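Local coordinates for serine protease inhibitor (PDB 3STO), which probably inhibits serine proteases in the blood fluke Schistosoma haematobium, at residues I46-G51 with S91-L96; I52-G57 with Y65-T70; D223-E228 with L348-I353. One frame throughout, in Å; residues are numbered along the deposited sequence.

Interaction 1: residues I46-G51 with S91-L96; sequences ILFTLG and SLYQEL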
# COMPACT_ATOMS: atom_id res chain seq x y z
N ILE A 46 2.90 5.42 -2.57
CA ILE A 46 4.16 6.15 -2.37
C ILE A 46 4.59 6.70 -3.72
O ILE A 46 4.99 7.84 -3.82
CB ILE A 46 5.33 5.24 -1.87
CG1 ILE A 46 4.87 4.21 -0.84
CG2 ILE A 46 6.47 6.09 -1.34
CD1 ILE A 46 4.22 4.80 0.39
N LEU A 47 4.47 5.87 -4.76
CA LEU A 47 4.77 6.28 -6.14
C LEU A 47 3.93 7.47 -6.64
O LEU A 47 4.47 8.40 -7.21
CB LEU A 47 4.65 5.10 -7.10
CG LEU A 47 5.11 5.31 -8.55
CD1 LEU A 47 5.71 4.04 -9.11
CD2 LEU A 47 3.97 5.78 -9.42
N PHE A 48 2.61 7.43 -6.43
CA PHE A 48 1.74 8.53 -6.83
C PHE A 48 2.04 9.83 -6.06
O PHE A 48 1.99 10.90 -6.62
CB PHE A 48 0.26 8.19 -6.62
CG PHE A 48 -0.23 7.05 -7.48
CD1 PHE A 48 0.61 6.40 -8.37
CD2 PHE A 48 -1.56 6.63 -7.41
CE1 PHE A 48 0.15 5.36 -9.16
CE2 PHE A 48 -2.03 5.60 -8.20
CZ PHE A 48 -1.18 4.96 -9.07
N THR A 49 2.31 9.72 -4.77
CA THR A 49 2.55 10.89 -3.93
C THR A 49 3.88 11.56 -4.29
O THR A 49 3.94 12.76 -4.55
CB THR A 49 2.61 10.50 -2.49
OG1 THR A 49 1.33 9.98 -2.09
CG2 THR A 49 2.99 11.71 -1.64
N LEU A 50 4.94 10.77 -4.29
CA LEU A 50 6.23 11.18 -4.84
C LEU A 50 6.11 11.69 -6.28
O LEU A 50 6.62 12.75 -6.64
CB LEU A 50 7.17 10.00 -4.85
CG LEU A 50 8.60 10.39 -4.61
CD1 LEU A 50 8.60 11.31 -3.40
CD2 LEU A 50 9.38 9.13 -4.35
N GLY A 51 5.47 10.89 -7.11
CA GLY A 51 5.34 11.23 -8.50
C GLY A 51 4.64 12.54 -8.73
O GLY A 51 4.96 13.28 -9.66
N SER A 91 2.68 10.93 -17.01
CA SER A 91 1.99 9.95 -17.83
C SER A 91 1.87 8.58 -17.13
O SER A 91 0.83 7.94 -17.19
CB SER A 91 2.69 9.82 -19.18
OG SER A 91 2.04 8.89 -20.01
N LEU A 92 2.95 8.16 -16.47
CA LEU A 92 3.01 6.92 -15.70
C LEU A 92 1.99 6.94 -14.57
O LEU A 92 1.10 6.08 -14.47
CB LEU A 92 4.39 6.76 -15.12
CG LEU A 92 4.67 5.71 -14.07
CD1 LEU A 92 4.18 4.36 -14.56
CD2 LEU A 92 6.17 5.69 -13.84
N TYR A 93 2.13 7.96 -13.75
CA TYR A 93 1.22 8.29 -12.66
C TYR A 93 -0.26 8.20 -13.09
O TYR A 93 -1.11 7.66 -12.38
CB TYR A 93 1.54 9.72 -12.20
CG TYR A 93 0.61 10.25 -11.15
CD1 TYR A 93 0.84 9.97 -9.82
CD2 TYR A 93 -0.50 11.02 -11.48
CE1 TYR A 93 -0.02 10.45 -8.82
CE2 TYR A 93 -1.37 11.50 -10.49
CZ TYR A 93 -1.11 11.20 -9.15
OH TYR A 93 -1.91 11.63 -8.10
N GLN A 94 -0.55 8.75 -14.26
CA GLN A 94 -1.93 8.82 -14.73
C GLN A 94 -2.39 7.49 -15.25
O GLN A 94 -3.52 7.10 -15.03
CB GLN A 94 -2.08 9.88 -15.80
CG GLN A 94 -2.36 11.23 -15.18
CD GLN A 94 -2.31 12.36 -16.17
OE1 GLN A 94 -2.60 13.50 -15.79
NE2 GLN A 94 -1.93 12.08 -17.43
N GLU A 95 -1.52 6.80 -15.96
CA GLU A 95 -1.83 5.51 -16.48
C GLU A 95 -2.21 4.58 -15.31
O GLU A 95 -3.27 3.96 -15.31
CB GLU A 95 -0.63 4.99 -17.24
CG GLU A 95 -0.88 3.73 -18.01
CD GLU A 95 -1.75 3.97 -19.23
OE1 GLU A 95 -2.15 5.14 -19.46
OE2 GLU A 95 -2.03 2.98 -19.95
N LEU A 96 -1.37 4.53 -14.28
CA LEU A 96 -1.60 3.68 -13.12
C LEU A 96 -2.85 4.09 -12.35
O LEU A 96 -3.65 3.26 -11.91
CB LEU A 96 -0.38 3.68 -12.19
CG LEU A 96 0.85 2.99 -12.78
CD1 LEU A 96 2.12 3.21 -11.91
CD2 LEU A 96 0.57 1.52 -13.00

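Interaction 2: residues I52-G57 with Y65-T70; sequences ILLGSG and YQIGKT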
# COMPACT_ATOMS: atom_id res chain seq x y z
N ILE A 52 3.66 12.86 -7.90
CA ILE A 52 2.90 14.07 -8.15
C ILE A 52 3.80 15.34 -8.14
O ILE A 52 3.65 16.23 -8.98
CB ILE A 52 1.70 14.16 -7.21
CG1 ILE A 52 0.58 14.93 -7.86
CG2 ILE A 52 2.10 14.75 -5.86
CD1 ILE A 52 -0.73 14.74 -7.14
N LEU A 53 4.77 15.38 -7.22
CA LEU A 53 5.69 16.52 -7.09
C LEU A 53 6.54 16.74 -8.35
O LEU A 53 6.76 17.85 -8.77
CB LEU A 53 6.57 16.37 -5.86
CG LEU A 53 5.77 16.32 -4.55
CD1 LEU A 53 6.68 16.14 -3.37
CD2 LEU A 53 4.94 17.59 -4.39
N LEU A 54 6.98 15.66 -8.95
CA LEU A 54 7.69 15.73 -10.21
C LEU A 54 6.75 15.89 -11.43
O LEU A 54 7.08 16.58 -12.39
CB LEU A 54 8.54 14.47 -10.39
CG LEU A 54 9.26 14.32 -11.72
CD1 LEU A 54 10.18 15.54 -11.94
CD2 LEU A 54 10.03 13.05 -11.74
N GLY A 55 5.60 15.23 -11.40
CA GLY A 55 4.68 15.26 -12.53
C GLY A 55 4.04 16.63 -12.66
O GLY A 55 3.69 17.05 -13.74
N SER A 56 3.92 17.33 -11.54
CA SER A 56 3.22 18.61 -11.53
C SER A 56 4.11 19.80 -11.85
O SER A 56 3.64 20.95 -11.84
CB SER A 56 2.59 18.85 -10.16
OG SER A 56 3.58 19.18 -9.19
N GLY A 57 5.40 19.55 -12.09
CA GLY A 57 6.38 20.63 -12.17
C GLY A 57 6.89 21.20 -10.84
O GLY A 57 7.77 22.06 -10.82
N TYR A 65 15.20 15.46 -10.05
CA TYR A 65 16.05 14.48 -10.70
C TYR A 65 16.16 13.21 -9.85
O TYR A 65 16.08 12.10 -10.38
CB TYR A 65 17.43 15.06 -10.98
CG TYR A 65 18.40 14.11 -11.67
CD1 TYR A 65 18.04 13.46 -12.80
CD2 TYR A 65 19.67 13.89 -11.17
CE1 TYR A 65 18.87 12.60 -13.42
CE2 TYR A 65 20.53 13.03 -11.80
CZ TYR A 65 20.11 12.39 -12.94
OH TYR A 65 20.93 11.50 -13.63
N GLN A 66 16.37 13.40 -8.55
CA GLN A 66 16.43 12.28 -7.62
C GLN A 66 15.16 11.42 -7.64
O GLN A 66 15.23 10.20 -7.71
CB GLN A 66 16.67 12.80 -6.20
CG GLN A 66 18.09 13.23 -6.02
CD GLN A 66 18.37 13.82 -4.69
OE1 GLN A 66 17.46 14.04 -3.85
NE2 GLN A 66 19.64 14.12 -4.48
N ILE A 67 14.01 12.10 -7.58
CA ILE A 67 12.72 11.48 -7.75
C ILE A 67 12.66 10.63 -9.02
O ILE A 67 12.28 9.49 -8.98
CB ILE A 67 11.61 12.53 -7.73
CG1 ILE A 67 11.56 13.19 -6.35
CG2 ILE A 67 10.26 11.90 -8.08
CD1 ILE A 67 10.40 14.17 -6.16
N GLY A 68 13.06 11.20 -10.15
CA GLY A 68 13.03 10.46 -11.40
C GLY A 68 13.94 9.24 -11.43
O GLY A 68 13.57 8.19 -11.99
N LYS A 69 15.13 9.36 -10.85
CA LYS A 69 16.03 8.21 -10.77
C LYS A 69 15.43 7.09 -9.90
O LYS A 69 15.43 5.91 -10.27
CB LYS A 69 17.41 8.63 -10.24
CG LYS A 69 18.47 8.88 -11.31
N THR A 70 14.92 7.46 -8.74
CA THR A 70 14.39 6.50 -7.81
C THR A 70 13.21 5.83 -8.46
O THR A 70 12.93 4.66 -8.22
CB THR A 70 13.92 7.19 -6.54
OG1 THR A 70 15.05 7.76 -5.86
CG2 THR A 70 13.24 6.19 -5.63

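Interaction 3: residues D223-E228 with L348-I353; sequences DMMTQE and LNESGI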
# COMPACT_ATOMS: atom_id res chain seq x y z
N ASP A 223 -11.17 -14.69 16.24
CA ASP A 223 -12.38 -15.13 15.56
C ASP A 223 -11.97 -15.76 14.23
O ASP A 223 -11.47 -15.07 13.35
CB ASP A 223 -13.34 -13.99 15.37
CG ASP A 223 -13.90 -13.47 16.69
OD1 ASP A 223 -14.44 -14.28 17.49
OD2 ASP A 223 -13.81 -12.25 16.92
N MSE A 224 -12.12 -17.08 14.13
CA MSE A 224 -11.62 -17.85 12.99
C MSE A 224 -12.74 -18.12 11.96
O MSE A 224 -13.73 -18.78 12.25
CB MSE A 224 -10.97 -19.15 13.48
CG MSE A 224 -10.18 -19.96 12.44
SE MSE A 224 -8.43 -19.10 11.92
CE MSE A 224 -7.32 -19.80 13.43
N MSE A 225 -12.58 -17.59 10.76
CA MSE A 225 -13.51 -17.84 9.67
C MSE A 225 -13.10 -19.12 9.00
O MSE A 225 -11.91 -19.48 8.98
CB MSE A 225 -13.52 -16.69 8.66
CG MSE A 225 -13.58 -15.32 9.34
SE MSE A 225 -13.71 -13.84 8.05
CE MSE A 225 -12.03 -14.06 7.03
N THR A 226 -14.09 -19.83 8.49
CA THR A 226 -13.84 -21.15 7.95
C THR A 226 -14.67 -21.32 6.70
O THR A 226 -15.77 -20.80 6.61
CB THR A 226 -14.18 -22.29 8.98
OG1 THR A 226 -15.55 -22.21 9.30
CG2 THR A 226 -13.44 -22.13 10.31
N GLN A 227 -14.13 -22.05 5.73
CA GLN A 227 -14.86 -22.37 4.53
C GLN A 227 -14.18 -23.48 3.73
O GLN A 227 -12.94 -23.69 3.80
CB GLN A 227 -15.10 -21.08 3.71
CG GLN A 227 -14.89 -21.14 2.22
CD GLN A 227 -14.83 -19.74 1.58
OE1 GLN A 227 -13.77 -19.29 1.16
NE2 GLN A 227 -15.98 -19.05 1.52
N GLU A 228 -14.99 -24.27 3.03
CA GLU A 228 -14.42 -25.23 2.12
C GLU A 228 -14.83 -24.80 0.74
O GLU A 228 -15.96 -24.38 0.53
CB GLU A 228 -14.89 -26.63 2.44
CG GLU A 228 -14.96 -26.93 3.92
CD GLU A 228 -16.08 -27.92 4.24
OE1 GLU A 228 -15.93 -29.12 3.91
OE2 GLU A 228 -17.12 -27.48 4.81
N LEU A 348 -10.35 -7.35 7.45
CA LEU A 348 -10.88 -8.58 6.85
C LEU A 348 -12.03 -9.14 7.68
O LEU A 348 -11.94 -9.23 8.90
CB LEU A 348 -9.77 -9.62 6.77
CG LEU A 348 -9.47 -10.42 5.52
CD1 LEU A 348 -8.66 -9.58 4.58
CD2 LEU A 348 -8.65 -11.64 5.95
N ASN A 349 -13.12 -9.52 7.03
CA ASN A 349 -14.23 -10.14 7.71
C ASN A 349 -14.90 -11.08 6.72
O ASN A 349 -14.36 -11.32 5.65
CB ASN A 349 -15.19 -9.09 8.32
CG ASN A 349 -15.89 -8.24 7.26
OD1 ASN A 349 -15.95 -8.63 6.09
ND2 ASN A 349 -16.42 -7.10 7.65
N GLU A 350 -16.07 -11.61 7.09
CA GLU A 350 -16.79 -12.60 6.28
C GLU A 350 -17.32 -12.06 4.96
O GLU A 350 -17.50 -12.82 4.02
CB GLU A 350 -17.97 -13.21 7.07
CG GLU A 350 -17.58 -14.06 8.25
CD GLU A 350 -17.40 -13.27 9.54
OE1 GLU A 350 -17.41 -12.01 9.51
OE2 GLU A 350 -17.25 -13.93 10.60
N SER A 351 -17.60 -10.77 4.91
CA SER A 351 -18.11 -10.12 3.70
C SER A 351 -17.01 -9.82 2.70
O SER A 351 -17.23 -9.93 1.49
CB SER A 351 -18.83 -8.81 4.05
OG SER A 351 -19.93 -9.05 4.91
N GLY A 352 -15.84 -9.41 3.20
CA GLY A 352 -14.74 -9.08 2.30
C GLY A 352 -13.65 -8.28 2.97
O GLY A 352 -13.33 -8.53 4.12
N ILE A 353 -13.09 -7.33 2.22
CA ILE A 353 -12.01 -6.47 2.68
C ILE A 353 -12.56 -5.06 2.77
O ILE A 353 -13.17 -4.59 1.83
CB ILE A 353 -10.81 -6.54 1.73
CG1 ILE A 353 -10.24 -7.95 1.75
CG2 ILE A 353 -9.73 -5.52 2.08
CD1 ILE A 353 -9.17 -8.17 0.70

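Interaction 1: residues I46-G51 with S91-L96
With CG anti to its carbonyl carbon (chi1 -64°), Phe48 swings its ring out from helix 43-55 beside helix 82-101, while Tyr93 has its CG anti to the backbone N (chi1 176°), which carries its ring toward the backbone of Phe48. The two helices run roughly antiparallel, their local axes 9.9 Å apart at closest approach. The ring planes are inclined at 69° with centroids 5.1 Å apart, an oblique pairing. Tyr93 turns a ring edge to the Phe48 backbone, with Phe48 CA in the plane of that ring. Above one face of the Phe48 ring, displaced to its rim, lies Tyr93 O. The far end of the phenyl group meets Leu96, where Phe48 CZ comes to 3.5 Å from Leu96 CB near the ring plane. Leu47 completes the contact by laying CD2 4.0 Å from Leu96 CD1, the two side chains crossing almost at right angles; both also touch His19 of helix 18-30. No hydrogen bond spans the segments, and Tyr93 OH bonds instead to Asp140 OD1, so the helices are held here by the fit of buried carbon surfaces, with the phenol's polar end tied elsewhere.

Interaction 2: residues I52-G57 with Y65-T70
Leu53 makes the first, light touch, its CB lying 4.4 Å from Ile67 CD1 at the end of the longer Ile67 branch. Leu54, one residue on, carries most of the contact. Its CB points at helix 61-70 and its CG is anti to the backbone N (chi1 175°), which brings CD2 to 3.8 Å from Ile67 CG2 and 3.9 Å from Gly68 N. Ile67 answers with its short branch: CG2 sits against both CB and CD2 of Leu54, and the two side chains pass alongside each other in opposite directions. Leu54 and Ile67 both also press on Met89 of helix 82-101, so a third helix covers the same apolar patch. Gly55 is the last helical residue of this segment. At Ser56 the backbone N still bonds to Ile52 O at 2.8 Å, and the side-chain OG bonds to Gly58 N. Gly57 then takes a positive phi of 79°, where the chain leaves the helical path. A backbone bond between Leu53 and Ala59 spans the turn. Two consecutive helices joined by a short glycine-containing turn and packed through Leu54 and Ile67 are part of the helical subdomain of the serpin fold, corresponding to its helices B and C.

Interaction 3: residues D223-E228 with L348-I353
Asn349 OD1 is gripped by two backbone N-H groups of its own turn: Gly352 N at 3.0 Å, nearly in line with the side-chain C=O (174°), and Ser351 N in a weak, more bent bond. This Asx motif shapes the turn between strands 339-348 and 352-353, and Asn349 N closes it with a 3.1 Å bond to Gly352 O. The position is consistent with the breach of the serpin fold, where the central sheet gives way to the reactive-centre loop. Against the turn lies selenomethionine 225 (Met225) of strand 218-236, whose CB points toward it. SE rests on the peptide link between Asn349 and Glu350, 3.4 Å from Glu350 N; no hydrogen bond joins the segments. Glu350 bends at chi2 (88°) and passes obliquely by the selenoether. The carboxylate of this buried residue finds its partners outside the segments, OE1 in a salt bridge to Lys297 NZ and OE2 in a hydrogen bond to Thr207 OG1; the lysine would be expected to keep it ionised. Phe202 touches both Met225 and Glu350. A turn at chi3 (-61°) folds the terminal methyl of Met225 toward Leu348, where CE comes to 4.3 Å from Leu348 CD2.

Overall arrangement
Interactions 1 and 2 are neighbours, their centres about 10 Å apart, and both use helix 43-55: its middle faces helix 82-101 and its C-terminal end faces helix 61-70. They touch where Tyr93 OH meets Ile52 CD1 at 3.5 Å. In sequence, interaction 2 falls between the two segments of interaction 1, and both are complete before interaction 3 begins. Interaction 3 lies across the centre of the chain, about 33 Å from interaction 1 and about 41 Å from interaction 2, centre to centre, with nearest atoms about 17 and 24 Å away. The first two thus belong to the helical part of the serpin, the third to its β-rich part; strand 339-348, which touches Ile46, Thr49 and Leu50, runs between them.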